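Long-range contacts in orotidine 5'-phosphate decarboxylase (Sulfolobus solfataricus, PDB 4DBD), which probably catalyses the decarboxylation of orotidine 5'-monophosphate to UMP, the last step of the de novo UMP pathway: residues A[54-59]-A[78-83]; A[108-113]-A[134-139]. All coordinates share one frame; numbering follows the deposited sequence.

In the fold
Both contacts lie in the eight-stranded parallel barrel, with centres about 13 Å apart. They follow one another along the chain. Contact 1 pairs strand 55-62 with strand 81-85, with helix 66-73 between them in the chain. Contact 2 pairs strand 107-113 with strand 138-141, with helix 124-134 between them in the chain. Strands 81-85 and 107-113 are neighbours, so the two contacts are steps in one continuous sheet. The backbone of F82 meets that of Y109 there, and I83 packs on V111. E55 of contact 1 also reaches Y109 and K137 of contact 2. Their four strands are consecutive, half of the eight in the barrel. One of their residues, D59, belongs to the predicted active site.

Contact 1 of 2, residues A[54-59]-A[78-83]; sequences EEIIVD and FANSFI
N80 holds CG beside its own backbone N and anti to its carbonyl carbon (chi1 -53°), on the side of strand 55-59. Its OD1 accepts from I56 N at 2.8 Å. The bond is nearly straight (163°), in the carbonyl plane and on a lone pair of OD1. An alanine in place of N80 would probably leave the buried N-H of I56 without this acceptor. I56 O takes two donors, N80 N at 2.8 Å and S81 N at 3.2 Å. Beyond it the strands bond as a parallel pair, V58 N to S81 O at 2.9 Å and I83 N to V58 O at 3.0 Å.

V58 lies on one face of the sheet, with F82. Its CG2 presses on A79 CB at 3.4 Å, tighter than usual, and also meets CE1 and CZ of F78. Its CB lies 3.6 Å from F82 CD1, and the two side chains point the same way. I56 CG2 sits at the edge of the F78 ring.

On the other face I57 CG2 packs on I83 CG1 at 3.7 Å. D59 lies against I83 there, while its OD2 forms salt bridges with K30 and K61. This is a beta-alpha-beta unit of a TIM barrel, with D59, a predicted catalytic residue, on the inner face of its first strand.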
ATOM      1  N   GLU A  54     -18.082   5.451 -15.380  1.00 34.55           N
ATOM      2  CA  GLU A  54     -18.449   6.305 -14.265  1.00 38.00           C
ATOM      3  C   GLU A  54     -17.240   6.570 -13.371  1.00 34.99           C
ATOM      4  O   GLU A  54     -17.010   7.707 -12.956  1.00 38.53           O
ATOM      5  CB  GLU A  54     -19.588   5.682 -13.448  1.00 41.45           C
ATOM      6  CG  GLU A  54     -20.840   5.360 -14.265  1.00 46.74           C
ATOM      7  CD  GLU A  54     -21.597   6.605 -14.683  1.00 58.88           C
ATOM      8  OE1 GLU A  54     -21.793   7.495 -13.827  1.00 52.42           O
ATOM      9  OE2 GLU A  54     -21.993   6.697 -15.869  1.00 58.99           O
ATOM     10  N   GLU A  55     -16.464   5.528 -13.085  1.00 28.44           N
ATOM     11  CA  GLU A  55     -15.361   5.669 -12.137  1.00 25.57           C
ATOM     12  C   GLU A  55     -14.048   5.039 -12.582  1.00 22.48           C
ATOM     13  O   GLU A  55     -13.985   3.866 -12.968  1.00 23.22           O
ATOM     14  CB  GLU A  55     -15.749   5.146 -10.740  1.00 28.67           C
ATOM     15  CG  GLU A  55     -16.460   6.170  -9.862  1.00 35.11           C
ATOM     16  CD  GLU A  55     -16.306   5.894  -8.368  1.00 35.69           C
ATOM     17  OE1 GLU A  55     -17.334   5.859  -7.655  1.00 36.55           O
ATOM     18  OE2 GLU A  55     -15.159   5.727  -7.899  1.00 36.40           O
ATOM     19  N   ILE A  56     -12.994   5.846 -12.529  1.00 21.13           N
ATOM     20  CA  ILE A  56     -11.642   5.331 -12.610  1.00 15.38           C
ATOM     21  C   ILE A  56     -11.091   5.371 -11.191  1.00 21.72           C
ATOM     22  O   ILE A  56     -10.907   6.446 -10.598  1.00 20.00           O
ATOM     23  CB  ILE A  56     -10.778   6.112 -13.616  1.00 19.58           C
ATOM     24  CG1 ILE A  56     -11.354   5.943 -15.025  1.00 23.77           C
ATOM     25  CG2 ILE A  56      -9.332   5.645 -13.571  1.00 21.85           C
ATOM     26  CD1 ILE A  56     -10.652   6.756 -16.063  1.00 28.97           C
ATOM     27  N   ILE A  57     -10.899   4.181 -10.626  1.00 17.83           N
ATOM     28  CA  ILE A  57     -10.447   4.054  -9.252  1.00 18.56           C
ATOM     29  C   ILE A  57      -9.005   3.593  -9.235  1.00 18.18           C
ATOM     30  O   ILE A  57      -8.647   2.621  -9.896  1.00 25.29           O
ATOM     31  CB  ILE A  57     -11.297   3.026  -8.473  1.00 17.38           C
ATOM     32  CG1 ILE A  57     -12.777   3.372  -8.576  1.00 18.44           C
ATOM     33  CG2 ILE A  57     -10.848   2.952  -7.004  1.00 16.11           C
ATOM     34  CD1 ILE A  57     -13.692   2.313  -7.952  1.00 21.38           C
ATOM     35  N   VAL A  58      -8.163   4.305  -8.496  1.00 14.73           N
ATOM     36  CA  VAL A  58      -6.794   3.860  -8.321  1.00 13.08           C
ATOM     37  C   VAL A  58      -6.736   3.133  -6.979  1.00 11.85           C
ATOM     38  O   VAL A  58      -7.162   3.671  -5.951  1.00 16.25           O
ATOM     39  CB  VAL A  58      -5.786   5.032  -8.360  1.00 14.87           C
ATOM     40  CG1 VAL A  58      -4.464   4.585  -7.766  1.00 18.34           C
ATOM     41  CG2 VAL A  58      -5.599   5.509  -9.801  1.00 23.55           C
ATOM     42  N   ASP A  59      -6.250   1.893  -7.016  1.00 15.44           N
ATOM     43  CA  ASP A  59      -6.137   1.075  -5.811  1.00 15.45           C
ATOM     44  C   ASP A  59      -4.674   0.691  -5.582  1.00 12.29           C
ATOM     45  O   ASP A  59      -4.190  -0.317  -6.097  1.00 12.91           O
ATOM     46  CB  ASP A  59      -7.032  -0.173  -5.905  1.00 14.19           C
ATOM     47  CG  ASP A  59      -6.968  -1.009  -4.666  1.00 13.74           C
ATOM     48  OD1 ASP A  59      -6.430  -0.497  -3.657  1.00 15.43           O
ATOM     49  OD2 ASP A  59      -7.461  -2.160  -4.678  1.00 17.31           O
ATOM     50  N   PHE A  78      -5.514  11.547 -12.861  1.00 24.19           N
ATOM     51  CA  PHE A  78      -6.434  11.060 -13.889  1.00 25.56           C
ATOM     52  C   PHE A  78      -7.589  10.294 -13.239  1.00 32.12           C
ATOM     53  O   PHE A  78      -8.664  10.155 -13.818  1.00 35.83           O
ATOM     54  CB  PHE A  78      -5.708  10.187 -14.908  1.00 27.45           C
ATOM     55  CG  PHE A  78      -5.071   8.968 -14.316  1.00 32.26           C
ATOM     56  CD1 PHE A  78      -5.794   7.794 -14.152  1.00 23.87           C
ATOM     57  CD2 PHE A  78      -3.749   8.998 -13.910  1.00 30.48           C
ATOM     58  CE1 PHE A  78      -5.199   6.673 -13.609  1.00 23.36           C
ATOM     59  CE2 PHE A  78      -3.152   7.881 -13.367  1.00 31.22           C
ATOM     60  CZ  PHE A  78      -3.879   6.714 -13.216  1.00 29.47           C
ATOM     61  N   ALA A  79      -7.362   9.823 -12.017  1.00 24.48           N
ATOM     62  CA  ALA A  79      -8.345   9.019 -11.289  1.00 26.87           C
ATOM     63  C   ALA A  79      -9.483   9.847 -10.706  1.00 23.54           C
ATOM     64  O   ALA A  79      -9.277  10.980 -10.259  1.00 25.24           O
ATOM     65  CB  ALA A  79      -7.658   8.246 -10.176  1.00 22.15           C
ATOM     66  N   ASN A  80     -10.682   9.274 -10.685  1.00 23.28           N
ATOM     67  CA  ASN A  80     -11.805   9.886  -9.971  1.00 18.54           C
ATOM     68  C   ASN A  80     -11.779   9.561  -8.474  1.00 21.84           C
ATOM     69  O   ASN A  80     -12.250  10.351  -7.653  1.00 22.73           O
ATOM     70  CB  ASN A  80     -13.149   9.393 -10.537  1.00 21.65           C
ATOM     71  CG  ASN A  80     -13.256   9.564 -12.026  1.00 25.33           C
ATOM     72  OD1 ASN A  80     -13.253   8.588 -12.776  1.00 28.30           O
ATOM     73  ND2 ASN A  80     -13.350  10.814 -12.474  1.00 32.07           N
ATOM     74  N   SER A  81     -11.254   8.385  -8.134  1.00 18.29           N
ATOM     75  CA  SER A  81     -11.387   7.850  -6.781  1.00 20.00           C
ATOM     76  C   SER A  81     -10.147   7.069  -6.386  1.00 15.78           C
ATOM     77  O   SER A  81      -9.412   6.597  -7.248  1.00 16.07           O
ATOM     78  CB  SER A  81     -12.595   6.906  -6.710  1.00 20.46           C
ATOM     79  OG  SER A  81     -13.755   7.504  -7.260  1.00 21.09           O
ATOM     80  N   PHE A  82      -9.960   6.895  -5.079  1.00 12.75           N
ATOM     81  CA  PHE A  82      -8.782   6.234  -4.540  1.00 14.24           C
ATOM     82  C   PHE A  82      -9.165   5.318  -3.385  1.00 15.00           C
ATOM     83  O   PHE A  82     -10.002   5.666  -2.562  1.00 16.46           O
ATOM     84  CB  PHE A  82      -7.774   7.270  -4.032  1.00 13.02           C
ATOM     85  CG  PHE A  82      -7.153   8.087  -5.121  1.00 14.44           C
ATOM     86  CD1 PHE A  82      -6.052   7.614  -5.811  1.00 16.77           C
ATOM     87  CD2 PHE A  82      -7.696   9.310  -5.469  1.00 19.49           C
ATOM     88  CE1 PHE A  82      -5.485   8.367  -6.828  1.00 16.73           C
ATOM     89  CE2 PHE A  82      -7.141  10.068  -6.489  1.00 23.46           C
ATOM     90  CZ  PHE A  82      -6.040   9.601  -7.166  1.00 18.35           C
ATOM     91  N   ILE A  83      -8.544   4.145  -3.336  1.00 13.83           N
ATOM     92  CA  ILE A  83      -8.760   3.200  -2.243  1.00 14.09           C
ATOM     93  C   ILE A  83      -7.619   3.312  -1.227  1.00 12.48           C
ATOM     94  O   ILE A  83      -6.434   3.310  -1.588  1.00 15.16           O
ATOM     95  CB  ILE A  83      -8.910   1.766  -2.785  1.00 16.81           C
ATOM     96  CG1 ILE A  83     -10.218   1.667  -3.592  1.00 13.72           C
ATOM     97  CG2 ILE A  83      -8.847   0.739  -1.646  1.00 15.02           C
ATOM     98  CD1 ILE A  83     -10.429   0.339  -4.277  1.00 15.21           C
TER
HETATM   99  O   HOH W   1      -5.219   3.951  -4.014  1.00 12.09           O

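Contact 2 of 2, residues A[108-113]-A[134-139]; sequences LYLVAV and ISPKGI
L108 O accepts from G138 N at 3.3 Å and L110 N gives to G138 O at 3.0 Å, so the strands run parallel, with Y109 beside G138 and L110 beside I139. L108 O also takes a weak bond from K137 N. A water accepts from L108 N and, weakly, from K137 N.

With CG beside its own backbone N (chi1 -75°), the ring of Y109 lies over G138. CD1 of the ring comes within 3.4 Å of G138 CA. G138 N sits 3.9 Å above the plane of the Y109 ring, offset toward the rim. With no CB on G138, the ring can settle directly on the backbone; a CB there would clash with CE1. The K137 side chain runs beside Y109 and points the same way, with bends at chi2 (95°) and chi4, the second of which sets NZ. K137 NZ comes to 2.9 Å from Y109 OH. E55 OE1, on strand 55-62, is hydrogen-bonded to Y109 OH and forms a salt bridge with K137 NZ. Y27 OH is a further partner of OE1. The positive charge of K137 would probably favour a charged carboxylate on the buried E55.

The two strands and helix 124-134 form a beta-alpha-beta unit of the TIM barrel. The helix ends at I134, and S135 breaks from it with a positive phi (56°). The chain then turns back into the barrel wall through P136.

Apolar side chains fill the opposite face from Y109. L110 CD1 meets P136 CG at 3.8 Å, and the two side chains cross at about a right angle. I134 CG2 touches L108 CD2 at 3.7 Å and also reaches L110 CD1. L94, L97 and L101 of helix 90-103 cover this layer. I139 packs on Y152 of helix 146-155.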
ATOM      1  N   LEU A 108     -12.972   9.023  -1.930  1.00 18.71           N
ATOM      2  CA  LEU A 108     -12.189   8.075  -1.140  1.00 15.15           C
ATOM      3  C   LEU A 108     -13.027   6.837  -0.851  1.00 15.20           C
ATOM      4  O   LEU A 108     -14.194   6.945  -0.476  1.00 19.39           O
ATOM      5  CB  LEU A 108     -11.742   8.716   0.193  1.00 16.95           C
ATOM      6  CG  LEU A 108     -10.935   7.882   1.192  1.00 14.58           C
ATOM      7  CD1 LEU A 108      -9.622   7.385   0.574  1.00 16.88           C
ATOM      8  CD2 LEU A 108     -10.671   8.650   2.496  1.00 14.93           C
ATOM      9  N   TYR A 109     -12.434   5.667  -1.071  1.00 15.99           N
ATOM     10  CA  TYR A 109     -13.017   4.385  -0.666  1.00 14.51           C
ATOM     11  C   TYR A 109     -12.092   3.767   0.372  1.00 14.44           C
ATOM     12  O   TYR A 109     -10.878   3.707   0.155  1.00 16.46           O
ATOM     13  CB  TYR A 109     -13.100   3.441  -1.868  1.00 14.17           C
ATOM     14  CG  TYR A 109     -14.195   3.784  -2.844  1.00 18.35           C
ATOM     15  CD1 TYR A 109     -15.394   3.085  -2.838  1.00 26.60           C
ATOM     16  CD2 TYR A 109     -14.031   4.799  -3.779  1.00 22.88           C
ATOM     17  CE1 TYR A 109     -16.404   3.389  -3.729  1.00 25.62           C
ATOM     18  CE2 TYR A 109     -15.041   5.109  -4.683  1.00 23.91           C
ATOM     19  CZ  TYR A 109     -16.222   4.400  -4.645  1.00 25.71           C
ATOM     20  OH  TYR A 109     -17.235   4.692  -5.522  1.00 31.83           O
ATOM     21  N   LEU A 110     -12.649   3.290   1.488  1.00 15.41           N
ATOM     22  CA  LEU A 110     -11.816   2.700   2.534  1.00 12.69           C
ATOM     23  C   LEU A 110     -11.995   1.185   2.607  1.00 16.85           C
ATOM     24  O   LEU A 110     -13.107   0.672   2.507  1.00 14.15           O
ATOM     25  CB  LEU A 110     -12.120   3.317   3.894  1.00 10.81           C
ATOM     26  CG  LEU A 110     -11.815   4.800   4.103  1.00 10.87           C
ATOM     27  CD1 LEU A 110     -12.216   5.206   5.511  1.00 11.59           C
ATOM     28  CD2 LEU A 110     -10.321   5.090   3.855  1.00 15.19           C
ATOM     29  N   VAL A 111     -10.887   0.473   2.774  1.00 12.08           N
ATOM     30  CA  VAL A 111     -10.928  -0.980   2.881  1.00 15.03           C
ATOM     31  C   VAL A 111     -11.439  -1.406   4.258  1.00 15.66           C
ATOM     32  O   VAL A 111     -10.834  -1.077   5.287  1.00 17.92           O
ATOM     33  CB  VAL A 111      -9.541  -1.587   2.631  1.00 13.45           C
ATOM     34  CG1 VAL A 111      -9.581  -3.095   2.894  1.00 16.75           C
ATOM     35  CG2 VAL A 111      -9.104  -1.292   1.209  1.00 14.37           C
ATOM     36  N   ALA A 112     -12.557  -2.129   4.284  1.00 13.85           N
ATOM     37  CA  ALA A 112     -13.152  -2.537   5.568  1.00 15.62           C
ATOM     38  C   ALA A 112     -12.891  -4.003   5.877  1.00 14.00           C
ATOM     39  O   ALA A 112     -12.506  -4.348   7.000  1.00 17.02           O
ATOM     40  CB  ALA A 112     -14.656  -2.237   5.611  1.00 15.13           C
ATOM     41  N   VAL A 113     -13.149  -4.865   4.900  1.00 14.31           N
ATOM     42  CA  VAL A 113     -12.925  -6.295   5.048  1.00 13.94           C
ATOM     43  C   VAL A 113     -12.269  -6.843   3.785  1.00 18.32           C
ATOM     44  O   VAL A 113     -12.714  -6.560   2.673  1.00 18.18           O
ATOM     45  CB  VAL A 113     -14.245  -7.056   5.273  1.00 16.80           C
ATOM     46  CG1 VAL A 113     -13.959  -8.528   5.592  1.00 16.07           C
ATOM     47  CG2 VAL A 113     -15.050  -6.401   6.376  1.00 15.73           C
ATOM     48  N   ILE A 134     -14.308   9.413   9.045  1.00 20.41           N
ATOM     49  CA  ILE A 134     -13.831   9.889   7.750  1.00 18.54           C
ATOM     50  C   ILE A 134     -14.967  10.144   6.770  1.00 21.59           C
ATOM     51  O   ILE A 134     -14.918  11.092   5.991  1.00 19.88           O
ATOM     52  CB  ILE A 134     -12.813   8.895   7.134  1.00 18.84           C
ATOM     53  CG1 ILE A 134     -11.528   8.885   7.967  1.00 17.23           C
ATOM     54  CG2 ILE A 134     -12.506   9.245   5.677  1.00 17.86           C
ATOM     55  CD1 ILE A 134     -10.671  10.142   7.802  1.00 17.09           C
ATOM     56  N   SER A 135     -15.996   9.306   6.822  1.00 19.39           N
ATOM     57  CA  SER A 135     -17.147   9.444   5.937  1.00 19.64           C
ATOM     58  C   SER A 135     -16.739   9.435   4.463  1.00 22.67           C
ATOM     59  O   SER A 135     -16.974  10.407   3.738  1.00 23.03           O
ATOM     60  CB  SER A 135     -17.933  10.716   6.281  1.00 30.06           C
ATOM     61  OG  SER A 135     -19.077  10.839   5.456  1.00 39.99           O
ATOM     62  N   PRO A 136     -16.125   8.330   4.017  1.00 21.01           N
ATOM     63  CA  PRO A 136     -15.688   8.158   2.627  1.00 20.41           C
ATOM     64  C   PRO A 136     -16.882   8.057   1.675  1.00 21.37           C
ATOM     65  O   PRO A 136     -18.009   7.882   2.129  1.00 18.42           O
ATOM     66  CB  PRO A 136     -14.922   6.822   2.664  1.00 15.03           C
ATOM     67  CG  PRO A 136     -15.557   6.066   3.835  1.00 14.59           C
ATOM     68  CD  PRO A 136     -15.861   7.137   4.849  1.00 18.42           C
ATOM     69  N   LYS A 137     -16.638   8.189   0.375  1.00 19.02           N
ATOM     70  CA  LYS A 137     -17.669   7.923  -0.630  1.00 18.42           C
ATOM     71  C   LYS A 137     -18.116   6.465  -0.529  1.00 25.14           C
ATOM     72  O   LYS A 137     -19.308   6.156  -0.628  1.00 22.00           O
ATOM     73  CB  LYS A 137     -17.122   8.189  -2.030  1.00 25.93           C
ATOM     74  CG  LYS A 137     -17.994   7.636  -3.162  1.00 31.45           C
ATOM     75  CD  LYS A 137     -18.945   8.681  -3.725  1.00 36.77           C
ATOM     76  CE  LYS A 137     -19.810   8.093  -4.847  1.00 28.54           C
ATOM     77  NZ  LYS A 137     -19.158   6.926  -5.499  1.00 35.45           N
ATOM     78  N   GLY A 138     -17.150   5.578  -0.311  1.00 19.79           N
ATOM     79  CA  GLY A 138     -17.410   4.151  -0.352  1.00 20.97           C
ATOM     80  C   GLY A 138     -16.495   3.331   0.532  1.00 22.22           C
ATOM     81  O   GLY A 138     -15.555   3.856   1.145  1.00 20.70           O
ATOM     82  N   ILE A 139     -16.778   2.031   0.593  1.00 18.10           N
ATOM     83  CA  ILE A 139     -15.967   1.095   1.355  1.00 12.70           C
ATOM     84  C   ILE A 139     -15.837  -0.200   0.585  1.00 18.55           C
ATOM     85  O   ILE A 139     -16.727  -0.575  -0.189  1.00 16.28           O
ATOM     86  CB  ILE A 139     -16.557   0.805   2.762  1.00 16.49           C
ATOM     87  CG1 ILE A 139     -18.002   0.346   2.638  1.00 19.63           C
ATOM     88  CG2 ILE A 139     -16.444   2.055   3.655  1.00 18.82           C
ATOM     89  CD1 ILE A 139     -18.657   0.016   3.981  1.00 24.55           C
TER
HETATM   90  O   HOH W   2     -14.806  10.653  -0.535  1.00 20.34           O